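Local structure of phytase (Debaryomyces castellii, 2GFI) at residues T53-Q58 with E378-G383; C59-V64 with Y148-D153; N254-C259 with E278-Y283. The protein catalyses the release of phosphate from phytate (inositol hexakisphosphate) as a 3-phytase of the histidine acid phosphatase family. All blocks are in the same frame, centred on the assembly; numbering follows the deposited sequence.

Contact 1: residues T53-Q58 with E378-G383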
ATOM      1  N   THR A  53       2.550  18.491  -7.593  1.00 23.57           N
ATOM      2  CA  THR A  53       3.828  18.771  -8.255  1.00 22.54           C
ATOM      3  C   THR A  53       3.559  19.049  -9.709  1.00 23.02           C
ATOM      4  O   THR A  53       4.443  19.558 -10.390  1.00 22.25           O
ATOM      5  CB  THR A  53       4.831  17.622  -8.121  1.00 22.66           C
ATOM      6  OG1 THR A  53       4.224  16.394  -8.556  1.00 20.50           O
ATOM      7  CG2 THR A  53       5.192  17.399  -6.663  1.00 21.99           C
ATOM      8  N   ASP A  54       2.352  18.683 -10.170  1.00 22.93           N
ATOM      9  CA  ASP A  54       1.833  19.107 -11.470  1.00 24.47           C
ATOM     10  C   ASP A  54       2.021  20.593 -11.714  1.00 23.82           C
ATOM     11  O   ASP A  54       1.900  21.406 -10.797  1.00 22.92           O
ATOM     12  CB  ASP A  54       0.324  18.930 -11.525  1.00 25.84           C
ATOM     13  CG  ASP A  54      -0.112  17.493 -11.588  1.00 30.14           C
ATOM     14  OD1 ASP A  54       0.622  16.585 -11.165  1.00 36.44           O
ATOM     15  OD2 ASP A  54      -1.221  17.192 -12.048  1.00 36.55           O
ATOM     16  N   ILE A  55       2.239  20.965 -12.974  1.00 23.85           N
ATOM     17  CA  ILE A  55       2.182  22.394 -13.309  1.00 23.33           C
ATOM     18  C   ILE A  55       0.752  22.825 -13.121  1.00 23.62           C
ATOM     19  O   ILE A  55      -0.150  22.128 -13.578  1.00 22.74           O
ATOM     20  CB  ILE A  55       2.698  22.650 -14.725  1.00 23.06           C
ATOM     21  CG1 ILE A  55       4.058  21.944 -14.875  1.00 21.80           C
ATOM     22  CG2 ILE A  55       2.823  24.220 -15.004  1.00 21.59           C
ATOM     23  CD1 ILE A  55       5.135  22.413 -13.804  1.00 23.08           C
ATOM     24  N   PRO A  56       0.522  23.928 -12.402  1.00 24.65           N
ATOM     25  CA  PRO A  56      -0.829  24.353 -12.143  1.00 26.42           C
ATOM     26  C   PRO A  56      -1.581  24.587 -13.445  1.00 28.49           C
ATOM     27  O   PRO A  56      -0.998  25.038 -14.420  1.00 27.36           O
ATOM     28  CB  PRO A  56      -0.629  25.673 -11.376  1.00 26.50           C
ATOM     29  CG  PRO A  56       0.703  25.512 -10.766  1.00 25.32           C
ATOM     30  CD  PRO A  56       1.497  24.842 -11.785  1.00 24.04           C
ATOM     31  N   ASP A  57      -2.867  24.255 -13.440  1.00 31.78           N
ATOM     32  CA  ASP A  57      -3.800  24.654 -14.495  1.00 35.21           C
ATOM     33  C   ASP A  57      -3.683  26.120 -14.853  1.00 35.20           C
ATOM     34  O   ASP A  57      -3.575  26.972 -13.965  1.00 34.97           O
ATOM     35  CB  ASP A  57      -5.243  24.352 -14.053  1.00 36.48           C
ATOM     36  CG  ASP A  57      -5.484  22.869 -13.843  1.00 40.44           C
ATOM     37  OD1 ASP A  57      -4.619  22.041 -14.265  1.00 43.47           O
ATOM     38  OD2 ASP A  57      -6.514  22.431 -13.251  1.00 47.17           O
ATOM     39  N   GLN A  58      -3.709  26.407 -16.153  1.00 36.38           N
ATOM     40  CA  GLN A  58      -3.558  27.788 -16.659  1.00 37.99           C
ATOM     41  C   GLN A  58      -2.112  28.263 -16.547  1.00 37.14           C
ATOM     42  O   GLN A  58      -1.844  29.462 -16.636  1.00 38.67           O
ATOM     43  CB  GLN A  58      -4.472  28.807 -15.910  1.00 39.67           C
ATOM     44  CG  GLN A  58      -5.954  28.382 -15.662  1.00 45.02           C
ATOM     45  CD  GLN A  58      -6.765  28.271 -16.943  1.00 46.25           C
ATOM     46  OE1 GLN A  58      -7.054  27.149 -17.417  1.00 55.29           O
ATOM     47  NE2 GLN A  58      -7.135  29.437 -17.523  1.00 56.41           N
ATOM     48  N   GLU A 378      11.291  24.803 -11.413  1.00 24.82           N
ATOM     49  CA  GLU A 378      10.346  24.907 -12.518  1.00 25.46           C
ATOM     50  C   GLU A 378      10.050  26.371 -12.664  1.00 25.10           C
ATOM     51  O   GLU A 378       9.911  27.058 -11.675  1.00 25.40           O
ATOM     52  CB  GLU A 378       9.004  24.219 -12.222  1.00 25.13           C
ATOM     53  CG  GLU A 378       9.140  22.817 -11.694  1.00 27.20           C
ATOM     54  CD  GLU A 378       7.821  22.153 -11.387  1.00 25.13           C
ATOM     55  OE1 GLU A 378       6.959  22.773 -10.721  1.00 25.89           O
ATOM     56  OE2 GLU A 378       7.677  21.000 -11.813  1.00 25.10           O
ATOM     57  N   LYS A 379       9.912  26.823 -13.902  1.00 24.91           N
ATOM     58  CA  LYS A 379       9.537  28.184 -14.192  1.00 24.01           C
ATOM     59  C   LYS A 379       8.364  28.057 -15.115  1.00 23.42           C
ATOM     60  O   LYS A 379       8.429  27.344 -16.092  1.00 21.99           O
ATOM     61  CB  LYS A 379      10.679  28.926 -14.898  1.00 24.43           C
ATOM     62  CG  LYS A 379      10.311  30.351 -15.306  1.00 24.81           C
ATOM     63  CD  LYS A 379      11.354  30.918 -16.213  1.00 26.69           C
ATOM     64  CE  LYS A 379      10.904  32.266 -16.759  1.00 28.04           C
ATOM     65  NZ  LYS A 379      12.049  32.971 -17.386  1.00 30.48           N
ATOM     66  N   TYR A 380       7.277  28.735 -14.793  1.00 23.91           N
ATOM     67  CA  TYR A 380       6.113  28.677 -15.649  1.00 25.12           C
ATOM     68  C   TYR A 380       5.357  29.988 -15.650  1.00 26.34           C
ATOM     69  O   TYR A 380       5.425  30.781 -14.699  1.00 26.33           O
ATOM     70  CB  TYR A 380       5.162  27.521 -15.245  1.00 24.76           C
ATOM     71  CG  TYR A 380       4.840  27.413 -13.760  1.00 23.97           C
ATOM     72  CD1 TYR A 380       4.017  28.354 -13.121  1.00 22.06           C
ATOM     73  CD2 TYR A 380       5.352  26.350 -13.006  1.00 22.73           C
ATOM     74  CE1 TYR A 380       3.739  28.250 -11.755  1.00 21.70           C
ATOM     75  CE2 TYR A 380       5.063  26.203 -11.676  1.00 21.97           C
ATOM     76  CZ  TYR A 380       4.258  27.147 -11.038  1.00 24.65           C
ATOM     77  OH  TYR A 380       3.978  26.982  -9.700  1.00 23.44           O
ATOM     78  N   ALA A 381       4.618  30.185 -16.726  1.00 27.87           N
ATOM     79  CA  ALA A 381       3.902  31.423 -16.965  1.00 29.60           C
ATOM     80  C   ALA A 381       2.464  31.225 -16.567  1.00 30.68           C
ATOM     81  O   ALA A 381       1.807  30.262 -16.975  1.00 30.90           O
ATOM     82  CB  ALA A 381       3.989  31.826 -18.469  1.00 28.27           C
ATOM     83  N   CYS A 382       1.954  32.159 -15.803  1.00 32.65           N
ATOM     84  CA  CYS A 382       0.546  32.148 -15.499  1.00 34.54           C
ATOM     85  C   CYS A 382       0.092  33.552 -15.821  1.00 35.88           C
ATOM     86  O   CYS A 382       0.531  34.508 -15.164  1.00 36.03           O
ATOM     87  CB  CYS A 382       0.320  31.835 -14.025  1.00 34.51           C
ATOM     88  SG  CYS A 382      -1.417  31.981 -13.585  0.50 33.73           S
ATOM     89  N   GLY A 383      -0.750  33.687 -16.844  1.00 36.76           N
ATOM     90  CA  GLY A 383      -1.097  35.021 -17.340  1.00 38.25           C
ATOM     91  C   GLY A 383       0.118  35.766 -17.877  1.00 38.46           C
ATOM     92  O   GLY A 383       0.866  35.239 -18.689  1.00 38.11           O
TER

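Contact 2: residues C59-V64 with Y148-D153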
ATOM      1  N   CYS A  59      -1.180  27.348 -16.304  1.00 35.50           N
ATOM      2  CA  CYS A  59       0.237  27.705 -16.266  1.00 33.70           C
ATOM      3  C   CYS A  59       0.933  26.949 -17.343  1.00 32.44           C
ATOM      4  O   CYS A  59       0.580  25.813 -17.642  1.00 32.33           O
ATOM      5  CB  CYS A  59       0.896  27.436 -14.915  1.00 33.14           C
ATOM      6  SG  CYS A  59       0.302  28.541 -13.639  1.00 33.96           S
ATOM      7  N   THR A  60       1.905  27.611 -17.943  1.00 30.96           N
ATOM      8  CA  THR A  60       2.639  27.045 -19.037  1.00 30.47           C
ATOM      9  C   THR A  60       4.097  27.019 -18.659  1.00 28.83           C
ATOM     10  O   THR A  60       4.662  28.043 -18.236  1.00 28.09           O
ATOM     11  CB  THR A  60       2.386  27.857 -20.324  1.00 31.11           C
ATOM     12  OG1 THR A  60       0.978  27.801 -20.607  1.00 32.72           O
ATOM     13  CG2 THR A  60       3.009  27.139 -21.547  1.00 32.38           C
ATOM     14  N   LEU A  61       4.668  25.820 -18.762  1.00 27.23           N
ATOM     15  CA  LEU A  61       6.085  25.600 -18.541  1.00 26.36           C
ATOM     16  C   LEU A  61       6.937  26.511 -19.417  1.00 26.25           C
ATOM     17  O   LEU A  61       6.746  26.570 -20.631  1.00 25.30           O
ATOM     18  CB  LEU A  61       6.453  24.131 -18.840  1.00 25.36           C
ATOM     19  CG  LEU A  61       6.548  23.214 -17.635  1.00 24.19           C
ATOM     20  CD1 LEU A  61       6.765  21.830 -18.116  1.00 22.04           C
ATOM     21  CD2 LEU A  61       7.659  23.665 -16.682  1.00 24.02           C
ATOM     22  N   GLU A  62       7.908  27.162 -18.797  1.00 27.05           N
ATOM     23  CA  GLU A  62       8.864  27.987 -19.530  1.00 28.64           C
ATOM     24  C   GLU A  62      10.272  27.442 -19.449  1.00 28.50           C
ATOM     25  O   GLU A  62      11.001  27.503 -20.427  1.00 29.42           O
ATOM     26  CB  GLU A  62       8.845  29.415 -19.015  1.00 29.24           C
ATOM     27  CG  GLU A  62       7.586  30.172 -19.379  1.00 31.89           C
ATOM     28  CD  GLU A  62       7.617  31.551 -18.774  1.00 34.67           C
ATOM     29  OE1 GLU A  62       7.713  31.645 -17.552  1.00 35.58           O
ATOM     30  OE2 GLU A  62       7.579  32.544 -19.526  1.00 40.77           O
ATOM     31  N   GLN A  63      10.642  26.890 -18.292  1.00 27.76           N
ATOM     32  CA  GLN A  63      11.996  26.401 -18.065  1.00 26.88           C
ATOM     33  C   GLN A  63      12.038  25.408 -16.895  1.00 26.62           C
ATOM     34  O   GLN A  63      11.220  25.475 -15.979  1.00 27.19           O
ATOM     35  CB  GLN A  63      12.916  27.590 -17.795  1.00 27.28           C
ATOM     36  CG  GLN A  63      14.415  27.292 -17.764  1.00 27.04           C
ATOM     37  CD  GLN A  63      15.201  28.501 -17.365  1.00 28.40           C
ATOM     38  OE1 GLN A  63      14.905  29.623 -17.828  1.00 32.68           O
ATOM     39  NE2 GLN A  63      16.169  28.318 -16.486  1.00 25.61           N
ATOM     40  N   VAL A  64      12.993  24.489 -16.930  1.00 25.71           N
ATOM     41  CA  VAL A  64      13.265  23.646 -15.783  1.00 24.81           C
ATOM     42  C   VAL A  64      14.765  23.490 -15.628  1.00 24.89           C
ATOM     43  O   VAL A  64      15.476  23.347 -16.611  1.00 25.10           O
ATOM     44  CB  VAL A  64      12.549  22.258 -15.903  1.00 24.77           C
ATOM     45  CG1 VAL A  64      13.087  21.457 -17.125  1.00 21.46           C
ATOM     46  CG2 VAL A  64      12.593  21.485 -14.577  1.00 23.13           C
ATOM     47  N   TYR A 148       8.447  17.291 -18.403  1.00 21.76           N
ATOM     48  CA  TYR A 148       9.034  18.545 -18.884  1.00 21.75           C
ATOM     49  C   TYR A 148       9.329  18.596 -20.364  1.00 22.36           C
ATOM     50  O   TYR A 148       9.724  19.630 -20.862  1.00 21.97           O
ATOM     51  CB  TYR A 148      10.315  18.872 -18.125  1.00 19.97           C
ATOM     52  CG  TYR A 148      10.098  19.062 -16.641  1.00 19.45           C
ATOM     53  CD1 TYR A 148       9.461  20.203 -16.150  1.00 19.99           C
ATOM     54  CD2 TYR A 148      10.540  18.096 -15.719  1.00 17.77           C
ATOM     55  CE1 TYR A 148       9.268  20.373 -14.777  1.00 20.65           C
ATOM     56  CE2 TYR A 148      10.371  18.264 -14.366  1.00 18.54           C
ATOM     57  CZ  TYR A 148       9.725  19.393 -13.892  1.00 20.65           C
ATOM     58  OH  TYR A 148       9.541  19.556 -12.532  1.00 20.86           O
ATOM     59  N   GLY A 149       9.140  17.475 -21.044  1.00 23.81           N
ATOM     60  CA  GLY A 149       9.526  17.314 -22.435  1.00 25.87           C
ATOM     61  C   GLY A 149       8.862  18.249 -23.448  1.00 27.26           C
ATOM     62  O   GLY A 149       9.383  18.403 -24.545  1.00 28.12           O
ATOM     63  N   GLU A 150       7.725  18.860 -23.110  1.00 27.96           N
ATOM     64  CA  GLU A 150       7.123  19.862 -23.997  1.00 29.06           C
ATOM     65  C   GLU A 150       8.107  21.019 -24.194  1.00 29.00           C
ATOM     66  O   GLU A 150       8.018  21.751 -25.184  1.00 29.64           O
ATOM     67  CB  GLU A 150       5.818  20.417 -23.423  1.00 29.28           C
ATOM     68  CG  GLU A 150       6.017  21.370 -22.249  1.00 30.95           C
ATOM     69  CD  GLU A 150       4.737  21.570 -21.463  1.00 33.39           C
ATOM     70  OE1 GLU A 150       4.184  20.579 -20.934  1.00 33.06           O
ATOM     71  OE2 GLU A 150       4.264  22.720 -21.401  1.00 34.51           O
ATOM     72  N   LEU A 151       9.028  21.175 -23.238  1.00 28.29           N
ATOM     73  CA  LEU A 151      10.041  22.229 -23.254  1.00 27.92           C
ATOM     74  C   LEU A 151      11.226  21.829 -24.127  1.00 28.41           C
ATOM     75  O   LEU A 151      12.109  22.638 -24.377  1.00 28.84           O
ATOM     76  CB  LEU A 151      10.567  22.491 -21.843  1.00 27.46           C
ATOM     77  CG  LEU A 151       9.774  23.338 -20.850  1.00 28.12           C
ATOM     78  CD1 LEU A 151      10.635  23.584 -19.609  1.00 25.96           C
ATOM     79  CD2 LEU A 151       9.296  24.642 -21.456  1.00 27.65           C
ATOM     80  N   PHE A 152      11.265  20.579 -24.558  1.00 28.65           N
ATOM     81  CA  PHE A 152      12.392  20.100 -25.322  1.00 29.85           C
ATOM     82  C   PHE A 152      12.040  20.180 -26.801  1.00 31.12           C
ATOM     83  O   PHE A 152      10.995  19.669 -27.228  1.00 31.54           O
ATOM     84  CB  PHE A 152      12.736  18.665 -24.931  1.00 28.84           C
ATOM     85  CG  PHE A 152      13.930  18.072 -25.692  1.00 28.67           C
ATOM     86  CD1 PHE A 152      15.201  18.634 -25.596  1.00 27.75           C
ATOM     87  CD2 PHE A 152      13.777  16.914 -26.442  1.00 27.42           C
ATOM     88  CE1 PHE A 152      16.275  18.073 -26.272  1.00 28.66           C
ATOM     89  CE2 PHE A 152      14.852  16.344 -27.107  1.00 27.56           C
ATOM     90  CZ  PHE A 152      16.094  16.917 -27.031  1.00 27.49           C
ATOM     91  N   ASP A 153      12.916  20.834 -27.555  1.00 32.42           N
ATOM     92  CA  ASP A 153      12.835  20.890 -29.004  1.00 34.24           C
ATOM     93  C   ASP A 153      13.701  19.781 -29.569  1.00 34.70           C
ATOM     94  O   ASP A 153      14.921  19.782 -29.359  1.00 34.99           O
ATOM     95  CB  ASP A 153      13.364  22.244 -29.503  1.00 34.86           C
ATOM     96  CG  ASP A 153      12.954  22.541 -30.958  1.00 36.57           C
ATOM     97  OD1 ASP A 153      12.907  21.602 -31.792  1.00 35.05           O
ATOM     98  OD2 ASP A 153      12.647  23.697 -31.346  1.00 40.79           O
TER
HETATM   99  O   HOH W   1       5.575  24.990 -22.186  1.00 32.46           O
HETATM  100  O   HOH W   2       2.961  23.655 -19.384  1.00 34.78           O

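Contact 3: residues N254-C259 with E278-Y283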
ATOM      1  N   ASN A 254      29.912   2.781  12.044  1.00 23.21           N
ATOM      2  CA  ASN A 254      30.118   2.428  10.650  1.00 22.15           C
ATOM      3  C   ASN A 254      29.159   1.372  10.143  1.00 20.66           C
ATOM      4  O   ASN A 254      28.945   1.203   8.948  1.00 20.09           O
ATOM      5  CB  ASN A 254      31.570   1.969  10.474  1.00 23.43           C
ATOM      6  CG  ASN A 254      32.523   3.135  10.435  1.00 24.48           C
ATOM      7  OD1 ASN A 254      33.672   3.053  10.885  1.00 25.86           O
ATOM      8  ND2 ASN A 254      32.044   4.243   9.907  1.00 24.76           N
ATOM      9  N   LEU A 255      28.513   0.682  11.054  1.00 19.78           N
ATOM     10  CA  LEU A 255      27.632  -0.373  10.635  1.00 18.63           C
ATOM     11  C   LEU A 255      26.325   0.218  10.111  1.00 18.22           C
ATOM     12  O   LEU A 255      25.602  -0.437   9.359  1.00 17.54           O
ATOM     13  CB  LEU A 255      27.420  -1.371  11.772  1.00 18.80           C
ATOM     14  CG  LEU A 255      28.585  -2.265  12.137  1.00 17.92           C
ATOM     15  CD1 LEU A 255      28.168  -3.246  13.301  1.00 15.65           C
ATOM     16  CD2 LEU A 255      29.025  -3.012  10.900  1.00 16.32           C
ATOM     17  N   PHE A 256      26.031   1.458  10.506  1.00 18.18           N
ATOM     18  CA  PHE A 256      24.913   2.207   9.879  1.00 18.08           C
ATOM     19  C   PHE A 256      25.134   2.437   8.416  1.00 17.18           C
ATOM     20  O   PHE A 256      24.246   2.125   7.627  1.00 18.53           O
ATOM     21  CB  PHE A 256      24.626   3.554  10.553  1.00 17.60           C
ATOM     22  CG  PHE A 256      24.049   3.426  11.898  1.00 16.91           C
ATOM     23  CD1 PHE A 256      22.683   3.215  12.059  1.00 17.71           C
ATOM     24  CD2 PHE A 256      24.871   3.509  13.027  1.00 16.30           C
ATOM     25  CE1 PHE A 256      22.140   3.101  13.354  1.00 18.64           C
ATOM     26  CE2 PHE A 256      24.357   3.400  14.297  1.00 18.11           C
ATOM     27  CZ  PHE A 256      22.979   3.197  14.470  1.00 18.96           C
ATOM     28  N   GLY A 257      26.306   2.957   8.044  1.00 16.74           N
ATOM     29  CA  GLY A 257      26.656   3.099   6.623  1.00 17.11           C
ATOM     30  C   GLY A 257      26.717   1.732   5.934  1.00 18.08           C
ATOM     31  O   GLY A 257      26.282   1.553   4.785  1.00 19.68           O
ATOM     32  N   TYR A 258      27.257   0.749   6.627  1.00 17.38           N
ATOM     33  CA  TYR A 258      27.353  -0.589   6.087  1.00 17.85           C
ATOM     34  C   TYR A 258      25.939  -1.062   5.707  1.00 18.52           C
ATOM     35  O   TYR A 258      25.715  -1.556   4.605  1.00 19.48           O
ATOM     36  CB  TYR A 258      27.987  -1.475   7.179  1.00 16.95           C
ATOM     37  CG  TYR A 258      28.409  -2.854   6.747  1.00 17.72           C
ATOM     38  CD1 TYR A 258      29.753  -3.269   6.874  1.00 18.18           C
ATOM     39  CD2 TYR A 258      27.475  -3.773   6.233  1.00 16.08           C
ATOM     40  CE1 TYR A 258      30.149  -4.546   6.509  1.00 16.15           C
ATOM     41  CE2 TYR A 258      27.861  -5.039   5.875  1.00 16.03           C
ATOM     42  CZ  TYR A 258      29.200  -5.427   6.011  1.00 16.61           C
ATOM     43  OH  TYR A 258      29.576  -6.699   5.617  1.00 17.29           O
ATOM     44  N   CYS A 259      24.995  -0.917   6.644  1.00 18.70           N
ATOM     45  CA  CYS A 259      23.584  -1.177   6.406  1.00 19.19           C
ATOM     46  C   CYS A 259      23.082  -0.429   5.139  1.00 18.65           C
ATOM     47  O   CYS A 259      22.537  -1.035   4.216  1.00 17.94           O
ATOM     48  CB  CYS A 259      22.780  -0.753   7.655  1.00 19.06           C
ATOM     49  SG  CYS A 259      21.065  -0.285   7.369  1.00 21.03           S
ATOM     50  N   GLU A 278      15.375   3.956  17.695  1.00 18.73           N
ATOM     51  CA  GLU A 278      15.945   5.007  18.508  1.00 22.14           C
ATOM     52  C   GLU A 278      17.446   5.217  18.187  1.00 20.04           C
ATOM     53  O   GLU A 278      17.922   6.326  18.213  1.00 20.86           O
ATOM     54  CB  GLU A 278      15.641   4.700  19.965  1.00 20.35           C
ATOM     55  CG  GLU A 278      16.562   5.365  20.968  1.00 26.31           C
ATOM     56  CD  GLU A 278      16.072   5.214  22.395  1.00 23.00           C
ATOM     57  OE1 GLU A 278      15.516   4.136  22.746  1.00 31.62           O
ATOM     58  OE2 GLU A 278      16.243   6.194  23.157  1.00 34.34           O
ATOM     59  N   GLU A 279      18.163   4.159  17.811  1.00 19.95           N
ATOM     60  CA  GLU A 279      19.555   4.285  17.432  1.00 19.50           C
ATOM     61  C   GLU A 279      19.685   4.897  16.058  1.00 19.48           C
ATOM     62  O   GLU A 279      20.518   5.776  15.868  1.00 20.23           O
ATOM     63  CB  GLU A 279      20.263   2.931  17.515  1.00 20.00           C
ATOM     64  CG  GLU A 279      20.446   2.503  18.951  1.00 19.69           C
ATOM     65  CD  GLU A 279      20.488   1.001  19.195  1.00 23.32           C
ATOM     66  OE1 GLU A 279      20.258   0.161  18.264  1.00 21.38           O
ATOM     67  OE2 GLU A 279      20.724   0.661  20.390  1.00 26.18           O
ATOM     68  N   PHE A 280      18.869   4.450  15.105  1.00 18.23           N
ATOM     69  CA  PHE A 280      18.865   5.047  13.781  1.00 17.86           C
ATOM     70  C   PHE A 280      18.589   6.530  13.850  1.00 17.99           C
ATOM     71  O   PHE A 280      19.210   7.323  13.140  1.00 18.92           O
ATOM     72  CB  PHE A 280      17.755   4.437  12.911  1.00 17.94           C
ATOM     73  CG  PHE A 280      18.076   3.109  12.357  1.00 16.18           C
ATOM     74  CD1 PHE A 280      19.117   2.953  11.454  1.00 17.76           C
ATOM     75  CD2 PHE A 280      17.297   2.010  12.689  1.00 16.23           C
ATOM     76  CE1 PHE A 280      19.414   1.682  10.911  1.00 16.99           C
ATOM     77  CE2 PHE A 280      17.575   0.758  12.175  1.00 17.31           C
ATOM     78  CZ  PHE A 280      18.645   0.590  11.281  1.00 17.42           C
ATOM     79  N   ILE A 281      17.626   6.924  14.678  1.00 17.98           N
ATOM     80  CA  ILE A 281      17.246   8.335  14.762  1.00 17.57           C
ATOM     81  C   ILE A 281      18.393   9.210  15.308  1.00 18.03           C
ATOM     82  O   ILE A 281      18.608  10.355  14.858  1.00 18.04           O
ATOM     83  CB  ILE A 281      15.957   8.454  15.604  1.00 17.52           C
ATOM     84  CG1 ILE A 281      14.754   7.932  14.803  1.00 16.97           C
ATOM     85  CG2 ILE A 281      15.753   9.852  16.079  1.00 16.68           C
ATOM     86  CD1 ILE A 281      13.488   7.667  15.661  1.00 17.59           C
ATOM     87  N   GLN A 282      19.146   8.674  16.266  1.00 18.38           N
ATOM     88  CA  GLN A 282      20.283   9.413  16.814  1.00 19.06           C
ATOM     89  C   GLN A 282      21.429   9.393  15.827  1.00 19.39           C
ATOM     90  O   GLN A 282      22.079  10.410  15.590  1.00 19.51           O
ATOM     91  CB  GLN A 282      20.720   8.837  18.152  1.00 19.39           C
ATOM     92  CG  GLN A 282      19.756   9.185  19.226  1.00 20.56           C
ATOM     93  CD  GLN A 282      19.930   8.312  20.428  1.00 21.27           C
ATOM     94  OE1 GLN A 282      19.514   7.148  20.416  1.00 26.12           O
ATOM     95  NE2 GLN A 282      20.530   8.851  21.465  1.00 19.87           N
ATOM     96  N   TYR A 283      21.666   8.225  15.223  1.00 19.78           N
ATOM     97  CA  TYR A 283      22.608   8.184  14.134  1.00 19.66           C
ATOM     98  C   TYR A 283      22.267   9.245  13.080  1.00 20.17           C
ATOM     99  O   TYR A 283      23.144  10.012  12.664  1.00 20.20           O
ATOM    100  CB  TYR A 283      22.676   6.827  13.461  1.00 18.46           C
ATOM    101  CG  TYR A 283      23.596   6.886  12.240  1.00 17.37           C
ATOM    102  CD1 TYR A 283      24.990   6.863  12.393  1.00 16.65           C
ATOM    103  CD2 TYR A 283      23.072   6.964  10.953  1.00 14.83           C
ATOM    104  CE1 TYR A 283      25.844   6.900  11.297  1.00 16.12           C
ATOM    105  CE2 TYR A 283      23.901   7.001   9.848  1.00 15.79           C
ATOM    106  CZ  TYR A 283      25.298   6.975  10.028  1.00 17.58           C
ATOM    107  OH  TYR A 283      26.132   7.002   8.945  1.00 18.01           O
TER
HETATM  108  O   HOH W   3      27.966   5.009   9.189  1.00 25.67           O

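Contact 1: residues T53-Q58 with E378-G383
Pro56 lies over one face of the Tyr380 ring. Its CD makes a CH-pi contact, 4.0 Å from the centroid of that ring and 22° off the normal, shifted toward the rim. Pro56 CG reaches on to Tyr380 OH, at 3.7 Å. The two side chains cross at about a right angle. Ile55 instead slides past Tyr380 in the opposite direction, with Ile55 CG2 3.9 Å from Tyr380 CD2. Ile55 also meets Glu378 tip to tip: its CD1 is 3.5 Å from Glu378 OE2. In that carboxylate, OE2 forms a salt bridge with Lys147 NZ and a hydrogen bond with Tyr148 OH, and OE1 a salt bridge with Arg389 NE. The two positive charges probably help keep Glu378 ionised. Lys147 also donates to Thr53 O, which ties the loop to the same charge cluster. Tyr380 CG stands between its backbone N and carbonyl carbon (chi1 47°), where it meets Ile55 CG2 at 4.0 Å. At the far end of the ring the hydroxyl is hydrogen-bonded to Pro406 O. An alanine in place of Tyr380 would probably leave Pro56 CD without its ring face and Pro406 O without its hydroxyl mate. No hydrogen bond joins the two segments directly. This is a loop packed on strand 374-382 just before the chain enters strand 59-69, its antiparallel neighbour in the main sheet of the histidine phosphatase fold.

Contact 2: residues C59-V64 with Y148-D153
Leu61 and Val64 flank a classic beta bulge in strand 59-69, and both pack on the turn that follows helix 133-148. At the bulge Glu62 and Gln63 both face Lys379 of the neighbouring strand, and their side chains set off away from the turn. Leu61 and Val64 point toward it. Val64 meets Tyr148 across a ring face. Its CG2 stands over the ring centre, 3.6 Å from the centroid of the Tyr148 ring and 14° off the normal, in a close CH-pi contact. With chi1 at 63°, Val64 CG1 lies between N and the carbonyl carbon and CG2 is anti to N, which turns CG2 to the ring. Leu61 crosses Tyr148 at about a right angle. Its CD2 comes to the ring edge, in plane, and its CD1 lies 3.7 Å from Tyr148 CD1. Leu151 reaches the strand backbone with both methyls. Leu151 CD2 is 3.3 Å from Leu61 O, which is tight, and Leu151 CD1 is 3.5 Å from Gln63 CA. Glu150 works through water. Its OE2 accepts from two waters, one of which accepts from Leu61 N, at 2.8 Å from that nitrogen. The other water donates to Leu61 O. The backbone of a single leucine is thus joined to one carboxylate oxygen, with no direct hydrogen bond between the segments. The turn itself is a short 3-10 segment, held by Leu151 N to Tyr148 O at 2.9 Å. Beyond it, Leu151 and Phe152 touch Ile326 of the parallel strand 326-331. This is helix-end packing against a strand of the central sheet, as in the alpha/beta domain of histidine acid phosphatases.

Contact 3: residues N254-C259 with E278-Y283
Segments 254-259 and 278-283, of helices 249-266 and 277-295, cross nearly perpendicularly, at -99°, with their axes 11.2 Å apart at closest approach. Phe256 lies between them. Its ring forms an offset stack with the Tyr283 ring, centroids 4.3 Å apart and planes at 9°. The two side chains run past each other in opposite directions, and each places its CB over the other's ring centre. Phe256 CB is 3.4 Å from the Tyr283 centroid, and Tyr283 CB 3.6 Å from the Phe256 centroid. Tyr283 CG is anti to its backbone N (chi1 175°), which sets it 3.5 Å from Phe256 CG. Phe280 comes to the edge of the Phe256 ring, with its CD1 3.6 Å from Phe256 CE1. Cys259 SG, in a disulfide with Cys272, lies near the plane at the edge of the Phe280 ring, 4.4 Å from Phe280 CE1. One water links Tyr283 OH, 2.7 Å from it, to Gly257 N, from which it accepts. Phe256 and Tyr283 also touch Tyr230 of helix 229-241, and Phe275 stacks with Phe256. The contact is mostly aromatic and apolar. The mutual CH-pi contacts probably help set the ring overlap, and the one water serves a backbone N-H and a phenol hydroxyl.

Overall arrangement
Contacts 1 and 2 are neighbours, with centres 10 Å apart. Contact 1 uses strand 374-382 and contact 2 strand 59-69, antiparallel neighbours in one sheet. They touch directly: Ala381 N is 2.6 Å from Thr60 O, a probable hydrogen bond. Cys59 and Cys382 also pack there. A disulfide between them has been observed for this protein, but in this structure the two sulfurs are not bonded. Contact 3 lies on the opposite side of the chain's centre, about 40 Å from contact 1 and 41 Å from contact 2, centre to centre. It belongs to the helical part of the enzyme. The side chain of Tyr283 is about 11 Å from that of Asp333, the predicted proton donor, so the two do not touch. Contacts 1 and 2 lie away from the predicted active-site residues.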